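Local structure of HTH-type transcriptional activator AmpR (Citrobacter freundii, 3KOT) at residues 61-66 / 182-187; 79-84 / 154-159; 111-116 / 177-182. The protein regulates expression of the AmpC beta-lactamase gene as a LysR-family transcription factor, of which this chain is the effector-binding domain. The protein carries 3 engineered substitutions. All coordinates share one frame; numbering follows the deposited sequence.

Contact 1. Residues 61-66 / 182-187; sequences YTIRYG and FWITRL. Engineered in segment 182-187: Phe182 (natural residue Tyr).
Residues 61-66 and 182-187 pair as neighbouring antiparallel strands, from Thr62-Thr185 through Arg64-Trp183 to Tyr65-Phe182, with axes 4.6 Å apart and chain directions at 148°. They lie inside the mixed sheet of the LysR effector-binding domain, which belongs to the periplasmic-binding-protein clan. Thr62-Thr185 and Arg64-Trp183 are hydrogen-bonded pairs; Ile63-Ile184 and Tyr65-Phe182 are non-hydrogen-bonded pairs. Arg64 N donates to Trp183 O (2.9 Å), and Trp183 N returns a bond to Arg64 O.

Ile63, Ile184, Tyr65 and Phe182 share one side of the sheet. With chi1 at -173°, Ile184 CG1 points away from the backbone N, and CD1 comes to lie over the face of the Tyr61 ring. This is a CH-pi contact, 3.8 Å from Ile184 CD1 to the Tyr61 ring centroid. Helix 194-207 backs this side through Phe199 and Leu203. The Tyr61 hydroxyl bonds to Ser200 OG in that helix. At the other end of the pair, the edge of the Tyr65 ring points at the face of the engineered Phe182, a T-shaped stack with planes at 72° and centroids 5.7 Å apart.

The opposite side carries Thr62, Arg64, Trp183 and Thr185. The Arg64 chain bends at its third torsion and crosses Thr185 at about a right angle. Arg64 NH1 donates to Thr185 OG1 (3.1 Å), which lies in the guanidinium plane. Trp70 adds a cation-pi contact to Arg64 and an edge-to-face contact to the Trp183 indole. A water donates to Thr185 O and also bonds Thr62 OG1, bridging the two strands. At the Gly66 end, the Trp183 indole turns its N-H edge to the backbone, and Trp183 NE1 makes a weak, bent bond to Gly66 O (3.0 Å).

Contact 2. Residues 79-84 / 154-159; sequences CSALMS and IAPVRM
Pro156 sits against both Ala81 and Met83, where strand 153-156 forms an antiparallel edge with strand 73-86 of the mixed sheet. Pro156 CB lies 3.8 Å from Ala81 CB. The Pro156 ring runs side by side with the Met83 side chain, with Pro156 CD 4.1 Å from Met83 SD. On the Ile154 side, Met83 CB touches Ile154 CG1 at 4.0 Å. Ser84 CB packs on Val157 CG2 at 3.8 Å.

Two backbone bonds tie the segments. Val157 N donates to Leu82 O (3.2 Å), and Ser84 N makes a weak bond to Ala155 O. Leu82 O is held further by a water, which also accepts from Arg158 N. The chain passes into a 3-10 segment at Val157, whose N still keeps its bond across to the other segment.

Outward, Ser84 OG bonds to Thr175 O. Helix 114-121 backs Met83 and Ile154 through Glu114. Phe22 of helix 20-37 touches both Cys79 and Met159, and the engineered Phe182 also packs on Met159. The Met159 chain is bent at its second and third torsions, and Met159 CE lies 4.0 Å from Cys79 SG.

Contact 3. Residues 111-116 / 177-182; sequences RRDEWA and IDLGSF. Engineered in segment 177-182: Phe182 (natural residue Tyr).
Leu179 and Glu114 form the tight part of this contact. Leu179 CG is anti to its carbonyl carbon (chi1 -51°), and the CD1 methyl reaches across to the start of helix 114-121. There Leu179 CD1 lies 3.7 Å from Glu114 CG and 3.8 Å from Glu114 CA. The carboxylate of Glu114 turns to another partner: OE1 accepts from Ser109 N. Ile177 adds a second touch: the Ile177 CD1 methyl lies 3.8 Å from the carbonyl Glu114 O. Ile154 of strand 153-156 packs against both Glu114 and Ile177, and Met83 backs Leu179.

The contact joins a helix start to the loop that leads into strand 181-187 of the mixed sheet. That loop contains an Asx turn, in which Asp178 OD1 accepts from Gly180 N at 2.9 Å.

The Arg111 side is looser and exposed. No hydrogen bond crosses between the segments. The end of the Arg111 side chain is doubtful in the model, because it lies too close to Asp113. As placed, its chain is extended from CG to NE and runs obliquely past Leu179, with Arg111 NE 3.8 Å from Leu179 CD1.

How the contacts relate
All three contacts lie in the LysR substrate-binding domain and reach its mixed sheet. Contact 2 is about 9 Å from contact 3 and 16 Å from contact 1; contacts 1 and 3 are 17 Å apart, all centre to centre. Along the chain, 61-66 comes first, followed by 79-84, 111-116, 154-159, 177-182 and 182-187. Contacts 2 and 3 therefore interleave, and contact 1 spans both. Phe182 is shared by segments 177-182 and 182-187, though it touches nothing across contact 3; its N probably bonds Cys79 O of contact 2. Met83 N probably bonds Ile177 O, and Tyr65 OH probably bonds Leu179 O. Strand 181-187 and its leading loop thus connect chain-distant parts of the domain.

Contact 1. Residues 61-66 / 182-187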
loop_
_atom_site.group_PDB
_atom_site.type_symbol
_atom_site.label_atom_id
_atom_site.label_comp_id
_atom_site.label_asym_id
_atom_site.label_seq_id
_atom_site.Cartn_x
_atom_site.Cartn_y
_atom_site.Cartn_z
ATOM N N TYR A 61 -12.427 5.111 15.226
ATOM C CA TYR A 61 -11.004 5.260 15.515
ATOM C C TYR A 61 -10.154 5.285 14.243
ATOM O O TYR A 61 -10.535 4.726 13.199
ATOM C CB TYR A 61 -10.488 4.074 16.328
ATOM C CG TYR A 61 -10.719 4.131 17.808
ATOM C CD1 TYR A 61 -10.496 5.297 18.521
ATOM C CD2 TYR A 61 -11.112 2.998 18.504
ATOM C CE1 TYR A 61 -10.699 5.349 19.897
ATOM C CE2 TYR A 61 -11.305 3.040 19.885
ATOM C CZ TYR A 61 -11.096 4.217 20.568
ATOM O OH TYR A 61 -11.284 4.265 21.932
ATOM N N THR A 62 -8.970 5.877 14.377
ATOM C CA THR A 62 -7.942 5.877 13.352
ATOM C C THR A 62 -6.635 5.418 13.987
ATOM O O THR A 62 -6.168 6.008 14.971
ATOM C CB THR A 62 -7.739 7.295 12.772
ATOM O OG1 THR A 62 -9.001 7.827 12.338
ATOM C CG2 THR A 62 -6.766 7.275 11.596
ATOM N N ILE A 63 -6.062 4.344 13.449
ATOM C CA ILE A 63 -4.722 3.932 13.836
ATOM C C ILE A 63 -3.736 4.499 12.816
ATOM O O ILE A 63 -3.868 4.272 11.622
ATOM C CB ILE A 63 -4.610 2.398 13.959
ATOM C CG1 ILE A 63 -5.516 1.921 15.106
ATOM C CG2 ILE A 63 -3.167 1.995 14.206
ATOM C CD1 ILE A 63 -5.629 0.402 15.258
ATOM N N ARG A 64 -2.781 5.284 13.302
ATOM C CA ARG A 64 -1.940 6.092 12.435
ATOM C C ARG A 64 -0.518 6.165 12.969
ATOM O O ARG A 64 -0.232 5.750 14.096
ATOM C CB ARG A 64 -2.517 7.503 12.338
ATOM C CG ARG A 64 -2.508 8.238 13.670
ATOM C CD ARG A 64 -3.640 9.234 13.729
ATOM N NE ARG A 64 -3.599 10.113 12.560
ATOM C CZ ARG A 64 -4.572 10.955 12.219
ATOM N NH1 ARG A 64 -5.665 11.029 12.955
ATOM N NH2 ARG A 64 -4.449 11.725 11.144
ATOM N N TYR A 65 0.359 6.714 12.149
ATOM C CA TYR A 65 1.757 6.909 12.509
ATOM C C TYR A 65 1.981 8.401 12.706
ATOM O O TYR A 65 1.535 9.203 11.889
ATOM C CB TYR A 65 2.644 6.371 11.378
ATOM C CG TYR A 65 4.127 6.691 11.464
ATOM C CD1 TYR A 65 5.028 5.759 11.967
ATOM C CD2 TYR A 65 4.630 7.902 10.998
ATOM C CE1 TYR A 65 6.401 6.034 12.033
ATOM C CE2 TYR A 65 5.994 8.189 11.059
ATOM C CZ TYR A 65 6.870 7.253 11.586
ATOM O OH TYR A 65 8.225 7.515 11.638
ATOM N N GLY A 66 2.669 8.778 13.783
ATOM C CA GLY A 66 2.930 10.184 14.022
ATOM C C GLY A 66 3.390 10.483 15.434
ATOM O O GLY A 66 3.848 9.587 16.146
ATOM N N PHE A 182 3.240 4.514 16.657
ATOM C CA PHE A 182 1.866 4.205 16.286
ATOM C C PHE A 182 0.898 4.609 17.391
ATOM O O PHE A 182 1.132 4.358 18.581
ATOM C CB PHE A 182 1.713 2.740 15.883
ATOM C CG PHE A 182 2.369 2.425 14.567
ATOM C CD1 PHE A 182 1.743 2.754 13.383
ATOM C CD2 PHE A 182 3.632 1.837 14.525
ATOM C CE1 PHE A 182 2.340 2.487 12.178
ATOM C CE2 PHE A 182 4.242 1.553 13.316
ATOM C CZ PHE A 182 3.593 1.888 12.134
ATOM N N TRP A 183 -0.176 5.260 16.969
ATOM C CA TRP A 183 -1.168 5.857 17.854
ATOM C C TRP A 183 -2.560 5.455 17.403
ATOM O O TRP A 183 -2.784 5.194 16.212
ATOM C CB TRP A 183 -1.083 7.382 17.783
ATOM C CG TRP A 183 0.167 7.951 18.322
ATOM C CD1 TRP A 183 1.346 8.116 17.661
ATOM C CD2 TRP A 183 0.376 8.449 19.653
ATOM N NE1 TRP A 183 2.276 8.684 18.496
ATOM C CE2 TRP A 183 1.706 8.899 19.724
ATOM C CE3 TRP A 183 -0.438 8.569 20.782
ATOM C CZ2 TRP A 183 2.250 9.451 20.887
ATOM C CZ3 TRP A 183 0.108 9.113 21.948
ATOM C CH2 TRP A 183 1.436 9.548 21.985
ATOM N N ILE A 184 -3.493 5.393 18.345
ATOM C CA ILE A 184 -4.911 5.252 17.992
ATOM C C ILE A 184 -5.637 6.518 18.445
ATOM O O ILE A 184 -5.506 6.943 19.600
ATOM C CB ILE A 184 -5.579 3.991 18.594
ATOM C CG1 ILE A 184 -7.009 3.819 18.051
ATOM C CG2 ILE A 184 -5.602 4.053 20.126
ATOM C CD1 ILE A 184 -7.643 2.461 18.412
ATOM N N THR A 185 -6.380 7.124 17.522
ATOM C CA THR A 185 -6.926 8.454 17.749
ATOM C C THR A 185 -8.420 8.540 17.471
ATOM O O THR A 185 -8.939 7.921 16.544
ATOM C CB THR A 185 -6.164 9.548 16.938
ATOM O OG1 THR A 185 -6.482 9.443 15.540
ATOM C CG2 THR A 185 -4.671 9.393 17.125
ATOM N N ARG A 186 -9.105 9.305 18.314
ATOM C CA ARG A 186 -10.514 9.602 18.148
ATOM C C ARG A 186 -10.678 11.119 18.052
ATOM O O ARG A 186 -10.132 11.858 18.876
ATOM C CB ARG A 186 -11.281 9.089 19.368
ATOM C CG ARG A 186 -12.735 9.508 19.431
ATOM C CD ARG A 186 -13.373 9.103 20.756
ATOM N NE ARG A 186 -12.715 9.706 21.908
ATOM C CZ ARG A 186 -13.032 10.896 22.402
ATOM N NH1 ARG A 186 -13.991 11.607 21.831
ATOM N NH2 ARG A 186 -12.387 11.379 23.455
ATOM N N LEU A 187 -11.430 11.590 17.091
ATOM C CA LEU A 187 -11.806 12.971 17.051
ATOM C C LEU A 187 -12.544 13.340 18.344
ATOM O O LEU A 187 -13.375 12.626 18.752
ATOM C CB LEU A 187 -12.678 13.265 15.832
ATOM C CG LEU A 187 -12.048 13.286 14.445
ATOM C CD1 LEU A 187 -12.955 13.549 13.369
ATOM C CD2 LEU A 187 -10.872 14.177 14.381
HETATM O O HOH W 1 -11.608 6.844 22.882
HETATM O O HOH W 2 -10.318 9.073 14.371
#

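Contact 2. Residues 79-84 / 154-159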
loop_
_atom_site.group_PDB
_atom_site.type_symbol
_atom_site.label_atom_id
_atom_site.label_comp_id
_atom_site.label_asym_id
_atom_site.label_seq_id
_atom_site.Cartn_x
_atom_site.Cartn_y
_atom_site.Cartn_z
ATOM N N CYS A 79 2.415 1.689 20.126
ATOM C CA CYS A 79 3.758 1.105 20.157
ATOM C C CYS A 79 4.783 1.903 19.351
ATOM O O CYS A 79 4.426 2.733 18.511
ATOM C CB CYS A 79 3.730 -0.363 19.700
ATOM S SG CYS A 79 3.311 -0.632 17.952
ATOM N N SER A 80 6.060 1.642 19.617
ATOM C CA SER A 80 7.142 2.340 18.943
ATOM C C SER A 80 7.243 1.876 17.491
ATOM O O SER A 80 6.763 0.790 17.138
ATOM C CB SER A 80 8.464 2.090 19.663
ATOM O OG SER A 80 8.775 0.706 19.657
ATOM N N ALA A 81 7.899 2.676 16.678
ATOM C CA ALA A 81 8.060 2.433 15.275
ATOM C C ALA A 81 9.444 2.820 14.770
ATOM O O ALA A 81 9.572 3.400 13.739
ATOM C CB ALA A 81 7.042 3.127 14.520
ATOM N N LEU A 82 10.453 2.449 15.538
ATOM C CA LEU A 82 11.822 2.708 15.178
ATOM C C LEU A 82 12.173 2.235 13.742
ATOM O O LEU A 82 11.867 1.162 13.352
ATOM C CB LEU A 82 12.757 2.121 16.199
ATOM C CG LEU A 82 12.634 2.601 17.622
ATOM C CD1 LEU A 82 13.666 1.956 18.378
ATOM C CD2 LEU A 82 12.850 4.027 17.645
ATOM N N MET A 83 12.824 3.126 13.027
ATOM C CA MET A 83 13.166 2.961 11.649
ATOM C C MET A 83 14.656 2.692 11.351
ATOM O O MET A 83 15.521 3.244 11.949
ATOM C CB MET A 83 12.686 4.160 10.890
ATOM C CG MET A 83 11.204 4.389 11.056
ATOM S SD MET A 83 10.507 5.385 9.831
ATOM C CE MET A 83 11.383 6.806 10.094
ATOM N N SER A 84 14.897 1.833 10.379
ATOM C CA SER A 84 16.250 1.467 9.990
ATOM C C SER A 84 16.229 1.078 8.520
ATOM O O SER A 84 15.167 0.776 7.978
ATOM C CB SER A 84 16.741 0.289 10.840
ATOM O OG SER A 84 18.149 0.160 10.795
ATOM N N ILE A 154 13.660 2.761 4.060
ATOM C CA ILE A 154 13.719 3.021 5.502
ATOM C C ILE A 154 12.299 3.061 6.071
ATOM O O ILE A 154 11.436 3.781 5.564
ATOM C CB ILE A 154 14.522 4.299 5.859
ATOM C CG1 ILE A 154 14.670 4.414 7.378
ATOM C CG2 ILE A 154 13.868 5.553 5.243
ATOM C CD1 ILE A 154 15.727 5.418 7.832
ATOM N N ALA A 155 12.029 2.201 7.038
ATOM C CA ALA A 155 10.687 2.041 7.601
ATOM C C ALA A 155 10.708 1.416 9.006
ATOM O O ALA A 155 11.696 1.014 9.460
ATOM C CB ALA A 155 9.824 1.228 6.678
ATOM N N PRO A 156 9.565 1.292 9.647
ATOM C CA PRO A 156 9.538 0.674 10.985
ATOM C C PRO A 156 9.772 -0.825 10.947
ATOM O O PRO A 156 9.043 -1.570 10.398
ATOM C CB PRO A 156 8.162 1.052 11.530
ATOM C CG PRO A 156 7.726 2.157 10.743
ATOM C CD PRO A 156 8.320 2.004 9.373
ATOM N N VAL A 157 10.901 -1.206 11.481
ATOM C CA VAL A 157 11.398 -2.560 11.437
ATOM C C VAL A 157 10.408 -3.600 11.984
ATOM O O VAL A 157 10.255 -4.634 11.412
ATOM C CB VAL A 157 12.719 -2.652 12.199
ATOM C CG1 VAL A 157 13.148 -3.996 12.438
ATOM C CG2 VAL A 157 13.740 -1.866 11.569
ATOM N N ARG A 158 9.771 -3.294 13.112
ATOM C CA ARG A 158 8.905 -4.276 13.775
ATOM C C ARG A 158 7.617 -4.568 13.000
ATOM O O ARG A 158 6.901 -5.519 13.308
ATOM C CB ARG A 158 8.585 -3.854 15.216
ATOM C CG ARG A 158 9.805 -3.830 16.133
ATOM C CD ARG A 158 10.530 -5.179 16.153
ATOM N NE ARG A 158 9.807 -6.191 16.926
ATOM C CZ ARG A 158 10.249 -6.744 18.057
ATOM N NH1 ARG A 158 11.427 -6.398 18.565
ATOM N NH2 ARG A 158 9.514 -7.659 18.680
ATOM N N MET A 159 7.331 -3.741 11.998
ATOM C CA MET A 159 6.155 -3.941 11.162
ATOM C C MET A 159 6.471 -4.863 9.986
ATOM O O MET A 159 5.572 -5.237 9.226
ATOM C CB MET A 159 5.595 -2.592 10.668
ATOM C CG MET A 159 4.957 -1.703 11.775
ATOM S SD MET A 159 3.625 -2.540 12.652
ATOM C CE MET A 159 4.052 -2.173 14.359
HETATM O O HOH W 3 9.994 -0.622 14.581
#

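Contact 3. Residues 111-116 / 177-182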
loop_
_atom_site.group_PDB
_atom_site.type_symbol
_atom_site.label_atom_id
_atom_site.label_comp_id
_atom_site.label_asym_id
_atom_site.label_seq_id
_atom_site.Cartn_x
_atom_site.Cartn_y
_atom_site.Cartn_z
ATOM N N ARG A 111 7.558 12.132 3.933
ATOM C CA ARG A 111 8.440 12.894 4.813
ATOM C C ARG A 111 9.777 13.124 4.131
ATOM O O ARG A 111 10.300 12.244 3.586
ATOM C CB ARG A 111 8.590 12.110 6.095
ATOM C CG ARG A 111 9.229 12.827 7.214
ATOM C CD ARG A 111 8.984 12.182 8.520
ATOM N NE ARG A 111 9.835 12.703 9.549
ATOM C CZ ARG A 111 9.469 13.632 10.391
ATOM N NH1 ARG A 111 8.288 14.168 10.309
ATOM N NH2 ARG A 111 10.309 14.045 11.274
ATOM N N ARG A 112 10.328 14.325 4.137
ATOM C CA ARG A 112 11.546 14.547 3.392
ATOM C C ARG A 112 12.865 14.316 4.148
ATOM O O ARG A 112 13.898 14.328 3.558
ATOM C CB ARG A 112 11.545 15.915 2.757
ATOM C CG ARG A 112 10.600 16.017 1.644
ATOM C CD ARG A 112 10.438 17.364 1.179
ATOM N NE ARG A 112 9.307 17.448 0.290
ATOM C CZ ARG A 112 9.331 17.327 -1.029
ATOM N NH1 ARG A 112 10.451 17.103 -1.685
ATOM N NH2 ARG A 112 8.184 17.491 -1.686
ATOM N N ASP A 113 12.789 14.081 5.430
ATOM C CA ASP A 113 13.930 14.056 6.332
ATOM C C ASP A 113 14.498 12.666 6.784
ATOM O O ASP A 113 15.451 12.639 7.493
ATOM C CB ASP A 113 13.513 14.821 7.575
ATOM C CG ASP A 113 12.220 14.253 8.224
ATOM O OD1 ASP A 113 11.593 13.353 7.721
ATOM O OD2 ASP A 113 11.806 14.712 9.264
ATOM N N GLU A 114 13.867 11.552 6.397
ATOM C CA GLU A 114 14.194 10.244 6.951
ATOM C C GLU A 114 15.634 9.831 6.711
ATOM O O GLU A 114 16.319 9.473 7.603
ATOM C CB GLU A 114 13.255 9.161 6.440
ATOM C CG GLU A 114 11.830 9.382 6.809
ATOM C CD GLU A 114 10.890 8.546 6.021
ATOM O OE1 GLU A 114 11.059 8.379 4.854
ATOM O OE2 GLU A 114 10.007 8.085 6.598
ATOM N N TRP A 115 16.052 9.924 5.474
ATOM C CA TRP A 115 17.418 9.545 5.138
ATOM C C TRP A 115 18.489 10.505 5.677
ATOM O O TRP A 115 19.565 10.069 6.092
ATOM C CB TRP A 115 17.570 9.332 3.627
ATOM C CG TRP A 115 17.073 7.966 3.213
ATOM C CD1 TRP A 115 15.946 7.684 2.498
ATOM C CD2 TRP A 115 17.665 6.707 3.543
ATOM N NE1 TRP A 115 15.805 6.319 2.350
ATOM C CE2 TRP A 115 16.853 5.699 2.977
ATOM C CE3 TRP A 115 18.816 6.330 4.247
ATOM C CZ2 TRP A 115 17.148 4.344 3.102
ATOM C CZ3 TRP A 115 19.112 4.980 4.366
ATOM C CH2 TRP A 115 18.279 4.004 3.803
ATOM N N ALA A 116 18.201 11.804 5.655
ATOM C CA ALA A 116 19.118 12.788 6.225
ATOM C C ALA A 116 19.334 12.499 7.707
ATOM O O ALA A 116 20.471 12.426 8.185
ATOM C CB ALA A 116 18.585 14.215 6.011
ATOM N N ILE A 177 16.042 4.941 14.200
ATOM C CA ILE A 177 15.643 6.304 14.547
ATOM C C ILE A 177 14.150 6.383 14.869
ATOM O O ILE A 177 13.362 5.541 14.443
ATOM C CB ILE A 177 15.995 7.330 13.440
ATOM C CG1 ILE A 177 15.381 6.935 12.101
ATOM C CG2 ILE A 177 17.503 7.479 13.287
ATOM C CD1 ILE A 177 15.703 7.906 10.981
ATOM N N ASP A 178 13.764 7.394 15.635
ATOM C CA ASP A 178 12.361 7.595 15.972
ATOM C C ASP A 178 11.857 8.865 15.306
ATOM O O ASP A 178 12.234 9.974 15.691
ATOM C CB ASP A 178 12.200 7.665 17.492
ATOM C CG ASP A 178 10.752 7.835 17.933
ATOM O OD1 ASP A 178 9.889 8.160 17.091
ATOM O OD2 ASP A 178 10.484 7.645 19.141
ATOM N N LEU A 179 11.018 8.702 14.287
ATOM C CA LEU A 179 10.375 9.844 13.641
ATOM C C LEU A 179 8.853 9.779 13.800
ATOM O O LEU A 179 8.106 10.420 13.063
ATOM C CB LEU A 179 10.746 9.901 12.151
ATOM C CG LEU A 179 12.238 9.822 11.818
ATOM C CD1 LEU A 179 12.478 10.072 10.337
ATOM C CD2 LEU A 179 13.022 10.806 12.669
ATOM N N GLY A 180 8.398 8.996 14.769
ATOM C CA GLY A 180 6.981 8.767 14.952
ATOM C C GLY A 180 6.726 7.412 15.581
ATOM O O GLY A 180 7.580 6.529 15.558
ATOM N N SER A 181 5.543 7.253 16.160
ATOM C CA SER A 181 5.164 5.982 16.751
ATOM C C SER A 181 3.790 5.641 16.224
ATOM O O SER A 181 3.242 6.380 15.418
ATOM C CB SER A 181 5.155 6.079 18.279
ATOM O OG SER A 181 6.476 6.217 18.775
ATOM N N PHE A 182 3.240 4.514 16.657
ATOM C CA PHE A 182 1.866 4.205 16.286
ATOM C C PHE A 182 0.898 4.609 17.391
ATOM O O PHE A 182 1.132 4.358 18.581
ATOM C CB PHE A 182 1.713 2.740 15.883
ATOM C CG PHE A 182 2.369 2.425 14.567
ATOM C CD1 PHE A 182 1.743 2.754 13.383
ATOM C CD2 PHE A 182 3.632 1.837 14.525
ATOM C CE1 PHE A 182 2.340 2.487 12.178
ATOM C CE2 PHE A 182 4.242 1.553 13.316
ATOM C CZ PHE A 182 3.593 1.888 12.134
#